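Local coordinates for tetratricopeptide TPR_2 repeat protein (Thermobaculum terrenum, PDB 5DJS) that is of unknown function but joins tetratricopeptide repeats to a GT-B-type core of glycosyltransferase family 41 and holds uridine-5'-diphosphate in a pocket, at residues F180-V184 with L309-P313; Y118-H122 with A270-T274; S28-W33 with L48-H53. The protein carries 1 engineered substitution. One frame throughout, in Å; residues are numbered along the deposited sequence.

Contact 1: residues F180-V184 with L309-P313; sequences FLEPV and LPCNP
The ring of Pro310 is the bump in this contact, and Phe180, Pro183 and Val184, all on one side of helix 176-187, make the hollow that takes it. Pro310 CG goes in deepest: it lies 3.4 Å from the backbone O of Phe180 and 3.7 Å from CG of Pro183, the two proline rings crossing at about a right angle. Phe180 CD1 forms the near wall, 3.9 Å from Pro310 CD, and Val184 CG2 closes the far one, 4.1 Å from Pro310 CG. Pro183, lacking an N-H for the preceding turn, sits at a kink. Leu309 CG stands anti to its carbonyl carbon (chi1 -57°), which brings CD1 over one face of the Phe180 ring, 4.1 Å from the centroid and 13° off the normal, a CH-pi contact, while the carbonyl O of Pro310 lies near the ring plane at its edge. Asn312 borders the other end, with OD1 3.7 Å from Pro183 CB. Phe504 of helix 479-521 packs on Pro310 and Val184. No hydrogen bond joins the two segments, so the loop 309-313 is held to this helix by shape and apolar packing, while the backbone of Cys311 bonds to Asp500 and Trp430.

Contact 2: residues Y118-H122 with A270-T274; sequences YVALH and AINTT
Tyr118 and His122 meet Ile271, Asn272 and Thr273 in a buried, mixed contact, part hydrogen bond and part apolar packing, where the region around the end of helix 111-120 comes down on the loop that follows strand 263-266 of a parallel sheet. A hydrogen bond runs from Tyr118 OH to the backbone O of Thr273, 2.6 Å away. The hydroxyl approaches in the carbonyl plane, on a lone pair, with a C=O...donor angle of 139°. Tyr118 reaches that far because its CG stands anti to the backbone N (chi1 177°), sending the ring off the helix toward the loop. Thr273 CG2 rests 3.6 Å from the same hydroxyl oxygen. The carbonyl also receives a weak bond from Trp246 NE1, and the Thr273 hydroxyl is engaged elsewhere, with Glu299.

In the GT-B fold two Rossmann-like domains face each other across a cleft, and the loop 270-274 belongs to one of them; the side chain of Ile271 is about 8 Å from the bound UDP. Ile271 also touches Tyr419, which belongs to the half of the chain that builds the second sheet.

The second half of the contact is centred on the imidazole. Ile271 reaches out from the loop to meet His122, and its CD1 lands over one face of the ring, 3.8 Å from its centroid and 20° off the normal, a CH-pi contact shifted toward CG. Asn272 meets that ring crosswise instead, its CB 3.6 Å from His122 CE1. One turn back in the chain, Tyr118 CZ lies near the imidazole plane, while the Tyr118 ring itself packs edge-to-face with His247. Arg132 of helix 129-143 touches both Tyr118 and His122.

Contact 3: residues S28-W33 with L48-H53; sequences SERACW and LLGLLH
Leu49 is the apolar centre, pushed from helix 43-56 into the side of helix 25-38 between Glu29, Cys32 and Trp33. Its two methyls divide the work. CD1 sits squarely over the six-membered ring of Trp33, 3.6 Å from the centroid and only 6° off the normal, a face-on CH-pi contact. CD2 lies 3.8 Å from Glu29 CG, against the aliphatic part of that side chain. At the fork between them, Leu49 CG rests 3.6 Å from Cys32 CB.

On one flank of this centre, Cys32 SG packs on Leu48, 3.6 Å from its CD2. Leu52 fills in toward the start of the segment 28-33, its CD1 3.6 Å from Ser28 OG and close to the backbone N of Glu29. The serine hydroxyl is hydrogen-bonded to the backbone O of Ala16, so its contact with Leu52 is packing alone.

The polar edge lies on the other flank. Glu29 leaves the helix with CG anti to the backbone N and stays extended beyond it, which carries the carboxylate past Leu49 to His53. His53 NE2 gives OE2 of Glu29 a hydrogen bond of 2.9 Å, but a weak one, with an N-H...O angle of 125° and the carboxylate and imidazole planes steeply inclined to each other. The ND1 side of the ring is bonded to Asn58 OD1; a carboxylate so near would tend to favour a charged imidazole.

The two segments run nearly antiparallel, at 151°, their axes 9.8 Å apart, consistent with the antiparallel helix packing of tetratricopeptide repeats, to one of which the segment 48-53 belongs. Helix 5-21 packs against Ser28 and Leu48, and helix 59-72 touches Leu49 and His53, so helix 43-56 lies against helices before and after it in the chain.

How the contacts relate
Contact 3 is complete along the chain before the others begin: it joins the consecutive helices 25-38 and 43-56 in the N-terminal helical region, with its centre about 29 Å from that of contact 2 and about 35 Å from that of contact 1. Contacts 1 and 2 interlock in sequence, opening at 118-122 and 180-184 and closing at 270-274 and 309-313. Their centres are about 23 Å apart, their nearest atoms about 8 Å. Both loops follow strands of one parallel sheet, 263-266 and 300-304. Contact 2 joins the helical region to that sheet's domain; contact 1 lies within the GT-B core. The side chains of Phe180 and Ile271 lie about 7 and 8 Å from the UDP.

Contact 1: residues F180-V184 with L309-P313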
ATOM      1  N   PHE A 180       8.702  -4.924  -5.515  1.00 47.84           N
ATOM      2  CA  PHE A 180       8.637  -4.466  -6.912  1.00 47.64           C
ATOM      3  C   PHE A 180       9.792  -3.546  -7.335  1.00 48.79           C
ATOM      4  O   PHE A 180      10.058  -3.407  -8.533  1.00 47.42           O
ATOM      5  CB  PHE A 180       7.319  -3.748  -7.177  1.00 46.96           C
ATOM      6  CG  PHE A 180       6.118  -4.652  -7.175  1.00 47.43           C
ATOM      7  CD1 PHE A 180       5.957  -5.615  -8.163  1.00 45.49           C
ATOM      8  CD2 PHE A 180       5.120  -4.516  -6.204  1.00 47.22           C
ATOM      9  CE1 PHE A 180       4.845  -6.440  -8.174  1.00 44.70           C
ATOM     10  CE2 PHE A 180       4.005  -5.343  -6.212  1.00 46.23           C
ATOM     11  CZ  PHE A 180       3.865  -6.300  -7.201  1.00 45.64           C
ATOM     12  N   LEU A 181      10.458  -2.902  -6.378  1.00 49.63           N
ATOM     13  CA  LEU A 181      11.589  -2.035  -6.703  1.00 50.33           C
ATOM     14  C   LEU A 181      12.847  -2.842  -6.999  1.00 53.53           C
ATOM     15  O   LEU A 181      13.593  -2.491  -7.909  1.00 55.95           O
ATOM     16  CB  LEU A 181      11.873  -1.030  -5.582  1.00 49.05           C
ATOM     17  CG  LEU A 181      12.972   0.001  -5.880  1.00 46.39           C
ATOM     18  CD1 LEU A 181      12.563   0.915  -7.027  1.00 47.33           C
ATOM     19  CD2 LEU A 181      13.297   0.808  -4.636  1.00 45.71           C
ATOM     20  N   GLU A 182      13.090  -3.900  -6.224  1.00 57.08           N
ATOM     21  CA  GLU A 182      14.277  -4.766  -6.411  1.00 59.21           C
ATOM     22  C   GLU A 182      14.596  -5.143  -7.876  1.00 58.24           C
ATOM     23  O   GLU A 182      15.718  -4.911  -8.328  1.00 58.89           O
ATOM     24  CB  GLU A 182      14.186  -6.028  -5.535  1.00 61.67           C
ATOM     25  CG  GLU A 182      15.353  -6.988  -5.729  1.00 63.94           C
ATOM     26  CD  GLU A 182      15.473  -8.033  -4.638  1.00 66.52           C
ATOM     27  OE1 GLU A 182      16.598  -8.534  -4.449  1.00 66.82           O
ATOM     28  OE2 GLU A 182      14.464  -8.368  -3.980  1.00 64.53           O
ATOM     29  N   PRO A 183      13.628  -5.723  -8.616  1.00 55.82           N
ATOM     30  CA  PRO A 183      13.917  -6.012 -10.023  1.00 54.85           C
ATOM     31  C   PRO A 183      14.317  -4.777 -10.824  1.00 54.83           C
ATOM     32  O   PRO A 183      15.273  -4.841 -11.613  1.00 57.18           O
ATOM     33  CB  PRO A 183      12.593  -6.581 -10.557  1.00 56.38           C
ATOM     34  CG  PRO A 183      11.558  -6.208  -9.554  1.00 57.54           C
ATOM     35  CD  PRO A 183      12.273  -6.167  -8.241  1.00 56.76           C
ATOM     36  N   VAL A 184      13.600  -3.673 -10.607  1.00 50.42           N
ATOM     37  CA  VAL A 184      13.844  -2.416 -11.329  1.00 51.64           C
ATOM     38  C   VAL A 184      15.249  -1.859 -11.068  1.00 53.46           C
ATOM     39  O   VAL A 184      15.941  -1.456 -11.998  1.00 53.39           O
ATOM     40  CB  VAL A 184      12.756  -1.361 -11.018  1.00 49.96           C
ATOM     41  CG1 VAL A 184      13.121   0.021 -11.555  1.00 50.03           C
ATOM     42  CG2 VAL A 184      11.432  -1.800 -11.619  1.00 49.97           C
ATOM     43  N   LEU A 309       3.715  -2.625 -13.341  1.00 41.10           N
ATOM     44  CA  LEU A 309       4.686  -3.179 -12.402  1.00 42.44           C
ATOM     45  C   LEU A 309       5.411  -4.375 -13.019  1.00 44.47           C
ATOM     46  O   LEU A 309       4.884  -4.986 -13.951  1.00 43.14           O
ATOM     47  CB  LEU A 309       3.959  -3.656 -11.150  1.00 43.76           C
ATOM     48  CG  LEU A 309       3.113  -2.633 -10.402  1.00 46.38           C
ATOM     49  CD1 LEU A 309       2.298  -3.307  -9.322  1.00 47.08           C
ATOM     50  CD2 LEU A 309       4.013  -1.603  -9.777  1.00 47.41           C
ATOM     51  N   PRO A 310       6.606  -4.730 -12.487  1.00 46.01           N
ATOM     52  CA  PRO A 310       7.288  -5.956 -12.915  1.00 47.76           C
ATOM     53  C   PRO A 310       6.725  -7.225 -12.245  1.00 47.34           C
ATOM     54  O   PRO A 310       6.713  -7.325 -11.016  1.00 49.43           O
ATOM     55  CB  PRO A 310       8.745  -5.712 -12.488  1.00 48.85           C
ATOM     56  CG  PRO A 310       8.648  -4.826 -11.291  1.00 46.98           C
ATOM     57  CD  PRO A 310       7.390  -4.005 -11.461  1.00 46.20           C
ATOM     58  N   CYS A 311       6.297  -8.186 -13.065  1.00 47.66           N
ATOM     59  CA  CYS A 311       5.636  -9.429 -12.619  1.00 44.51           C
ATOM     60  C   CYS A 311       6.542 -10.669 -12.425  1.00 43.78           C
ATOM     61  O   CYS A 311       6.041 -11.762 -12.123  1.00 41.93           O
ATOM     62  CB  CYS A 311       4.524  -9.768 -13.608  1.00 43.40           C
ATOM     63  SG  CYS A 311       3.276  -8.476 -13.765  1.00 48.99           S
ATOM     64  N   ASN A 312       7.856 -10.522 -12.583  1.00 43.02           N
ATOM     65  CA  ASN A 312       8.765 -11.661 -12.378  1.00 45.15           C
ATOM     66  C   ASN A 312       8.812 -12.083 -10.906  1.00 47.15           C
ATOM     67  O   ASN A 312       8.942 -11.229 -10.032  1.00 48.76           O
ATOM     68  CB  ASN A 312      10.180 -11.350 -12.898  1.00 45.33           C
ATOM     69  CG  ASN A 312      10.866 -10.247 -12.115  1.00 42.97           C
ATOM     70  OD1 ASN A 312      10.340  -9.147 -12.006  1.00 44.55           O
ATOM     71  ND2 ASN A 312      12.020 -10.545 -11.541  1.00 42.75           N
ATOM     72  N   PRO A 313       8.713 -13.396 -10.622  1.00 50.91           N
ATOM     73  CA  PRO A 313       8.607 -13.852  -9.236  1.00 53.35           C
ATOM     74  C   PRO A 313       9.955 -13.952  -8.542  1.00 54.48           C
ATOM     75  O   PRO A 313      10.976 -13.993  -9.216  1.00 56.97           O
ATOM     76  CB  PRO A 313       8.033 -15.249  -9.396  1.00 54.19           C
ATOM     77  CG  PRO A 313       8.713 -15.743 -10.626  1.00 53.82           C
ATOM     78  CD  PRO A 313       8.835 -14.544 -11.539  1.00 53.08           C
TER

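Contact 2: residues Y118-H122 with A270-T274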
ATOM      1  N   TYR A 118      -7.799  11.031   3.497  1.00 34.97           N
ATOM      2  CA  TYR A 118      -7.765  10.837   2.029  1.00 34.79           C
ATOM      3  C   TYR A 118      -7.585   9.373   1.624  1.00 34.93           C
ATOM      4  O   TYR A 118      -8.345   8.864   0.796  1.00 34.44           O
ATOM      5  CB  TYR A 118      -6.653  11.679   1.398  1.00 34.18           C
ATOM      6  CG  TYR A 118      -6.472  11.517  -0.102  1.00 34.51           C
ATOM      7  CD1 TYR A 118      -7.564  11.541  -0.974  1.00 34.46           C
ATOM      8  CD2 TYR A 118      -5.192  11.385  -0.655  1.00 33.73           C
ATOM      9  CE1 TYR A 118      -7.384  11.406  -2.349  1.00 35.38           C
ATOM     10  CE2 TYR A 118      -5.003  11.260  -2.022  1.00 33.80           C
ATOM     11  CZ  TYR A 118      -6.093  11.270  -2.865  1.00 34.63           C
ATOM     12  OH  TYR A 118      -5.890  11.165  -4.222  1.00 34.75           O
ATOM     13  N   VAL A 119      -6.588   8.715   2.217  1.00 34.29           N
ATOM     14  CA  VAL A 119      -6.358   7.281   2.013  1.00 35.08           C
ATOM     15  C   VAL A 119      -7.588   6.463   2.404  1.00 36.47           C
ATOM     16  O   VAL A 119      -8.071   5.652   1.617  1.00 37.76           O
ATOM     17  CB  VAL A 119      -5.145   6.789   2.829  1.00 34.07           C
ATOM     18  CG1 VAL A 119      -5.084   5.265   2.898  1.00 33.26           C
ATOM     19  CG2 VAL A 119      -3.870   7.347   2.228  1.00 33.95           C
ATOM     20  N   ALA A 120      -8.085   6.702   3.616  1.00 37.65           N
ATOM     21  CA  ALA A 120      -9.202   5.946   4.189  1.00 38.53           C
ATOM     22  C   ALA A 120     -10.439   5.916   3.298  1.00 41.97           C
ATOM     23  O   ALA A 120     -11.119   4.892   3.226  1.00 47.56           O
ATOM     24  CB  ALA A 120      -9.566   6.496   5.558  1.00 37.90           C
ATOM     25  N   LEU A 121     -10.720   7.032   2.620  1.00 43.52           N
ATOM     26  CA  LEU A 121     -11.869   7.134   1.705  1.00 44.11           C
ATOM     27  C   LEU A 121     -11.874   6.071   0.591  1.00 42.34           C
ATOM     28  O   LEU A 121     -12.930   5.689   0.102  1.00 42.83           O
ATOM     29  CB  LEU A 121     -11.951   8.550   1.093  1.00 46.44           C
ATOM     30  CG  LEU A 121     -12.828   9.598   1.792  1.00 47.17           C
ATOM     31  CD1 LEU A 121     -12.564   9.709   3.281  1.00 47.99           C
ATOM     32  CD2 LEU A 121     -12.657  10.956   1.124  1.00 46.98           C
ATOM     33  N   HIS A 122     -10.703   5.586   0.201  1.00 43.70           N
ATOM     34  CA  HIS A 122     -10.604   4.585  -0.876  1.00 45.24           C
ATOM     35  C   HIS A 122     -11.138   3.203  -0.478  1.00 44.83           C
ATOM     36  O   HIS A 122     -11.525   2.415  -1.349  1.00 44.53           O
ATOM     37  CB  HIS A 122      -9.166   4.502  -1.397  1.00 44.96           C
ATOM     38  CG  HIS A 122      -8.685   5.787  -1.998  1.00 44.60           C
ATOM     39  ND1 HIS A 122      -8.890   6.108  -3.321  1.00 44.18           N
ATOM     40  CD2 HIS A 122      -8.057   6.850  -1.445  1.00 42.22           C
ATOM     41  CE1 HIS A 122      -8.390   7.304  -3.563  1.00 42.59           C
ATOM     42  NE2 HIS A 122      -7.878   7.777  -2.442  1.00 42.88           N
ATOM     43  N   ALA A 270       1.068   4.613  -5.539  1.00 40.46           N
ATOM     44  CA  ALA A 270      -0.014   5.515  -5.866  1.00 41.01           C
ATOM     45  C   ALA A 270      -1.216   4.731  -6.341  1.00 41.23           C
ATOM     46  O   ALA A 270      -1.087   3.856  -7.187  1.00 41.01           O
ATOM     47  CB  ALA A 270       0.426   6.510  -6.926  1.00 41.26           C
ATOM     48  N   ILE A 271      -2.359   5.016  -5.721  1.00 44.24           N
ATOM     49  CA  ILE A 271      -3.693   4.587  -6.185  1.00 44.71           C
ATOM     50  C   ILE A 271      -4.567   5.762  -6.627  1.00 40.06           C
ATOM     51  O   ILE A 271      -5.700   5.569  -7.075  1.00 40.29           O
ATOM     52  CB  ILE A 271      -4.456   3.803  -5.088  1.00 47.79           C
ATOM     53  CG1 ILE A 271      -4.563   4.624  -3.797  1.00 49.38           C
ATOM     54  CG2 ILE A 271      -3.768   2.466  -4.819  1.00 49.11           C
ATOM     55  CD1 ILE A 271      -5.663   4.167  -2.875  1.00 52.27           C
ATOM     56  N   ASN A 272      -4.055   6.978  -6.466  1.00 38.34           N
ATOM     57  CA  ASN A 272      -4.751   8.190  -6.894  1.00 38.80           C
ATOM     58  C   ASN A 272      -3.736   9.351  -6.895  1.00 39.29           C
ATOM     59  O   ASN A 272      -2.561   9.168  -6.543  1.00 39.11           O
ATOM     60  CB  ASN A 272      -5.940   8.463  -5.933  1.00 38.39           C
ATOM     61  CG  ASN A 272      -7.109   9.265  -6.547  1.00 37.99           C
ATOM     62  OD1 ASN A 272      -8.050   9.543  -5.837  1.00 40.08           O
ATOM     63  ND2 ASN A 272      -7.076   9.610  -7.824  1.00 39.45           N
ATOM     64  N   THR A 273      -4.180  10.538  -7.289  1.00 38.41           N
ATOM     65  CA  THR A 273      -3.328  11.709  -7.316  1.00 38.40           C
ATOM     66  C   THR A 273      -2.773  12.031  -5.944  1.00 38.67           C
ATOM     67  O   THR A 273      -3.412  11.745  -4.924  1.00 41.00           O
ATOM     68  CB  THR A 273      -4.086  12.938  -7.874  1.00 40.20           C
ATOM     69  OG1 THR A 273      -3.152  13.994  -8.138  1.00 44.13           O
ATOM     70  CG2 THR A 273      -5.207  13.428  -6.915  1.00 39.84           C
ATOM     71  N   THR A 274      -1.575  12.612  -5.931  1.00 38.14           N
ATOM     72  CA  THR A 274      -1.030  13.259  -4.740  1.00 38.24           C
ATOM     73  C   THR A 274      -1.760  14.572  -4.429  1.00 39.72           C
ATOM     74  O   THR A 274      -1.712  15.054  -3.294  1.00 37.28           O
ATOM     75  CB  THR A 274       0.454  13.612  -4.917  1.00 39.67           C
ATOM     76  OG1 THR A 274       0.626  14.408  -6.107  1.00 39.34           O
ATOM     77  CG2 THR A 274       1.307  12.342  -4.995  1.00 39.58           C
TER

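Contact 3: residues S28-W33 with L48-H53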
ATOM      1  N   SER A  28      10.613  -0.097  23.307  1.00 78.18           N
ATOM      2  CA  SER A  28       9.639   0.984  23.532  1.00 74.67           C
ATOM      3  C   SER A  28       8.414   0.477  24.300  1.00 73.94           C
ATOM      4  O   SER A  28       7.936   1.140  25.219  1.00 68.34           O
ATOM      5  CB  SER A  28       9.199   1.615  22.208  1.00 72.88           C
ATOM      6  OG  SER A  28       8.401   2.768  22.428  1.00 70.59           O
ATOM      7  N   GLU A  29       7.920  -0.699  23.910  1.00 75.21           N
ATOM      8  CA  GLU A  29       6.815  -1.364  24.604  1.00 74.72           C
ATOM      9  C   GLU A  29       7.117  -1.565  26.090  1.00 74.66           C
ATOM     10  O   GLU A  29       6.320  -1.178  26.938  1.00 72.32           O
ATOM     11  CB  GLU A  29       6.489  -2.719  23.948  1.00 76.55           C
ATOM     12  CG  GLU A  29       5.502  -3.588  24.730  1.00 80.75           C
ATOM     13  CD  GLU A  29       5.230  -4.941  24.094  1.00 83.55           C
ATOM     14  OE1 GLU A  29       6.193  -5.631  23.704  1.00 84.46           O
ATOM     15  OE2 GLU A  29       4.046  -5.327  24.010  1.00 88.13           O
ATOM     16  N   ARG A  30       8.256  -2.178  26.406  1.00 77.00           N
ATOM     17  CA  ARG A  30       8.547  -2.543  27.802  1.00 77.69           C
ATOM     18  C   ARG A  30       8.728  -1.293  28.683  1.00 71.18           C
ATOM     19  O   ARG A  30       8.385  -1.308  29.872  1.00 72.75           O
ATOM     20  CB  ARG A  30       9.717  -3.557  27.913  1.00 84.67           C
ATOM     21  CG  ARG A  30      11.125  -3.020  28.192  1.00 91.91           C
ATOM     22  CD  ARG A  30      12.107  -4.154  28.510  1.00 93.40           C
ATOM     23  NE  ARG A  30      12.253  -5.091  27.393  1.00 92.82           N
ATOM     24  CZ  ARG A  30      13.093  -4.956  26.360  1.00 96.39           C
ATOM     25  NH1 ARG A  30      13.926  -3.918  26.258  1.00 96.30           N
ATOM     26  NH2 ARG A  30      13.104  -5.887  25.408  1.00 99.01           N
ATOM     27  N   ALA A  31       9.239  -0.217  28.086  1.00 63.43           N
ATOM     28  CA  ALA A  31       9.334   1.085  28.753  1.00 60.57           C
ATOM     29  C   ALA A  31       7.955   1.706  29.007  1.00 57.29           C
ATOM     30  O   ALA A  31       7.724   2.289  30.066  1.00 56.22           O
ATOM     31  CB  ALA A  31      10.194   2.037  27.932  1.00 62.85           C
ATOM     32  N   CYS A  32       7.051   1.590  28.033  1.00 55.34           N
ATOM     33  CA  CYS A  32       5.651   2.024  28.205  1.00 49.93           C
ATOM     34  C   CYS A  32       4.925   1.271  29.325  1.00 49.30           C
ATOM     35  O   CYS A  32       4.132   1.865  30.046  1.00 47.23           O
ATOM     36  CB  CYS A  32       4.844   1.863  26.917  1.00 47.12           C
ATOM     37  SG  CYS A  32       5.115   3.118  25.661  1.00 45.48           S
ATOM     38  N   TRP A  33       5.175  -0.029  29.453  1.00 51.82           N
ATOM     39  CA  TRP A  33       4.603  -0.812  30.557  1.00 55.93           C
ATOM     40  C   TRP A  33       5.131  -0.327  31.902  1.00 60.11           C
ATOM     41  O   TRP A  33       4.356  -0.215  32.853  1.00 59.73           O
ATOM     42  CB  TRP A  33       4.836  -2.332  30.392  1.00 54.38           C
ATOM     43  CG  TRP A  33       3.948  -2.962  29.334  1.00 54.01           C
ATOM     44  CD1 TRP A  33       4.356  -3.596  28.199  1.00 55.78           C
ATOM     45  CD2 TRP A  33       2.508  -2.987  29.309  1.00 52.90           C
ATOM     46  NE1 TRP A  33       3.265  -4.024  27.469  1.00 55.14           N
ATOM     47  CE2 TRP A  33       2.120  -3.664  28.127  1.00 52.24           C
ATOM     48  CE3 TRP A  33       1.510  -2.508  30.173  1.00 51.16           C
ATOM     49  CZ2 TRP A  33       0.781  -3.873  27.784  1.00 49.34           C
ATOM     50  CZ3 TRP A  33       0.175  -2.714  29.830  1.00 51.08           C
ATOM     51  CH2 TRP A  33      -0.175  -3.395  28.643  1.00 50.72           C
ATOM     52  N   LEU A  48       1.081   5.441  23.151  1.00 46.79           N
ATOM     53  CA  LEU A  48       2.259   4.911  22.462  1.00 49.47           C
ATOM     54  C   LEU A  48       2.213   3.385  22.311  1.00 47.73           C
ATOM     55  O   LEU A  48       2.525   2.857  21.232  1.00 44.21           O
ATOM     56  CB  LEU A  48       3.546   5.346  23.176  1.00 51.44           C
ATOM     57  CG  LEU A  48       4.897   4.980  22.538  1.00 51.17           C
ATOM     58  CD1 LEU A  48       4.951   5.301  21.048  1.00 50.21           C
ATOM     59  CD2 LEU A  48       6.022   5.695  23.272  1.00 51.59           C
ATOM     60  N   LEU A  49       1.830   2.691  23.388  1.00 45.62           N
ATOM     61  CA  LEU A  49       1.484   1.260  23.315  1.00 45.82           C
ATOM     62  C   LEU A  49       0.383   0.975  22.292  1.00 46.14           C
ATOM     63  O   LEU A  49       0.403  -0.058  21.630  1.00 50.87           O
ATOM     64  CB  LEU A  49       1.029   0.721  24.665  1.00 46.63           C
ATOM     65  CG  LEU A  49       2.040   0.086  25.602  1.00 47.81           C
ATOM     66  CD1 LEU A  49       1.372  -0.216  26.930  1.00 50.14           C
ATOM     67  CD2 LEU A  49       2.607  -1.198  25.031  1.00 49.96           C
ATOM     68  N   GLY A  50      -0.585   1.879  22.202  1.00 45.26           N
ATOM     69  CA  GLY A  50      -1.559   1.896  21.121  1.00 44.88           C
ATOM     70  C   GLY A  50      -0.947   1.838  19.735  1.00 47.13           C
ATOM     71  O   GLY A  50      -1.273   0.923  18.983  1.00 46.92           O
ATOM     72  N   LEU A  51      -0.070   2.799  19.401  1.00 49.25           N
ATOM     73  CA  LEU A  51       0.607   2.838  18.079  1.00 51.62           C
ATOM     74  C   LEU A  51       1.317   1.537  17.775  1.00 51.06           C
ATOM     75  O   LEU A  51       1.132   0.960  16.709  1.00 51.23           O
ATOM     76  CB  LEU A  51       1.709   3.898  17.998  1.00 54.57           C
ATOM     77  CG  LEU A  51       1.506   5.351  18.341  1.00 57.61           C
ATOM     78  CD1 LEU A  51       2.731   6.147  17.901  1.00 59.58           C
ATOM     79  CD2 LEU A  51       0.277   5.850  17.643  1.00 59.53           C
ATOM     80  N   LEU A  52       2.152   1.118  18.724  1.00 48.65           N
ATOM     81  CA  LEU A  52       3.100   0.038  18.516  1.00 51.37           C
ATOM     82  C   LEU A  52       2.385  -1.255  18.198  1.00 51.50           C
ATOM     83  O   LEU A  52       2.739  -1.938  17.244  1.00 55.95           O
ATOM     84  CB  LEU A  52       3.993  -0.140  19.749  1.00 52.37           C
ATOM     85  CG  LEU A  52       4.951   1.014  20.075  1.00 52.77           C
ATOM     86  CD1 LEU A  52       5.500   0.855  21.489  1.00 53.28           C
ATOM     87  CD2 LEU A  52       6.084   1.106  19.059  1.00 52.89           C
ATOM     88  N   HIS A  53       1.371  -1.574  18.993  1.00 52.46           N
ATOM     89  CA  HIS A  53       0.518  -2.734  18.735  1.00 51.55           C
ATOM     90  C   HIS A  53      -0.312  -2.589  17.453  1.00 52.49           C
ATOM     91  O   HIS A  53      -0.590  -3.583  16.786  1.00 58.39           O
ATOM     92  CB  HIS A  53      -0.348  -3.044  19.958  1.00 49.91           C
ATOM     93  CG  HIS A  53       0.413  -3.726  21.051  1.00 52.21           C
ATOM     94  ND1 HIS A  53       0.622  -5.088  21.062  1.00 53.62           N
ATOM     95  CD2 HIS A  53       1.057  -3.239  22.137  1.00 53.64           C
ATOM     96  CE1 HIS A  53       1.345  -5.413  22.118  1.00 53.38           C
ATOM     97  NE2 HIS A  53       1.624  -4.310  22.786  1.00 52.78           N
TER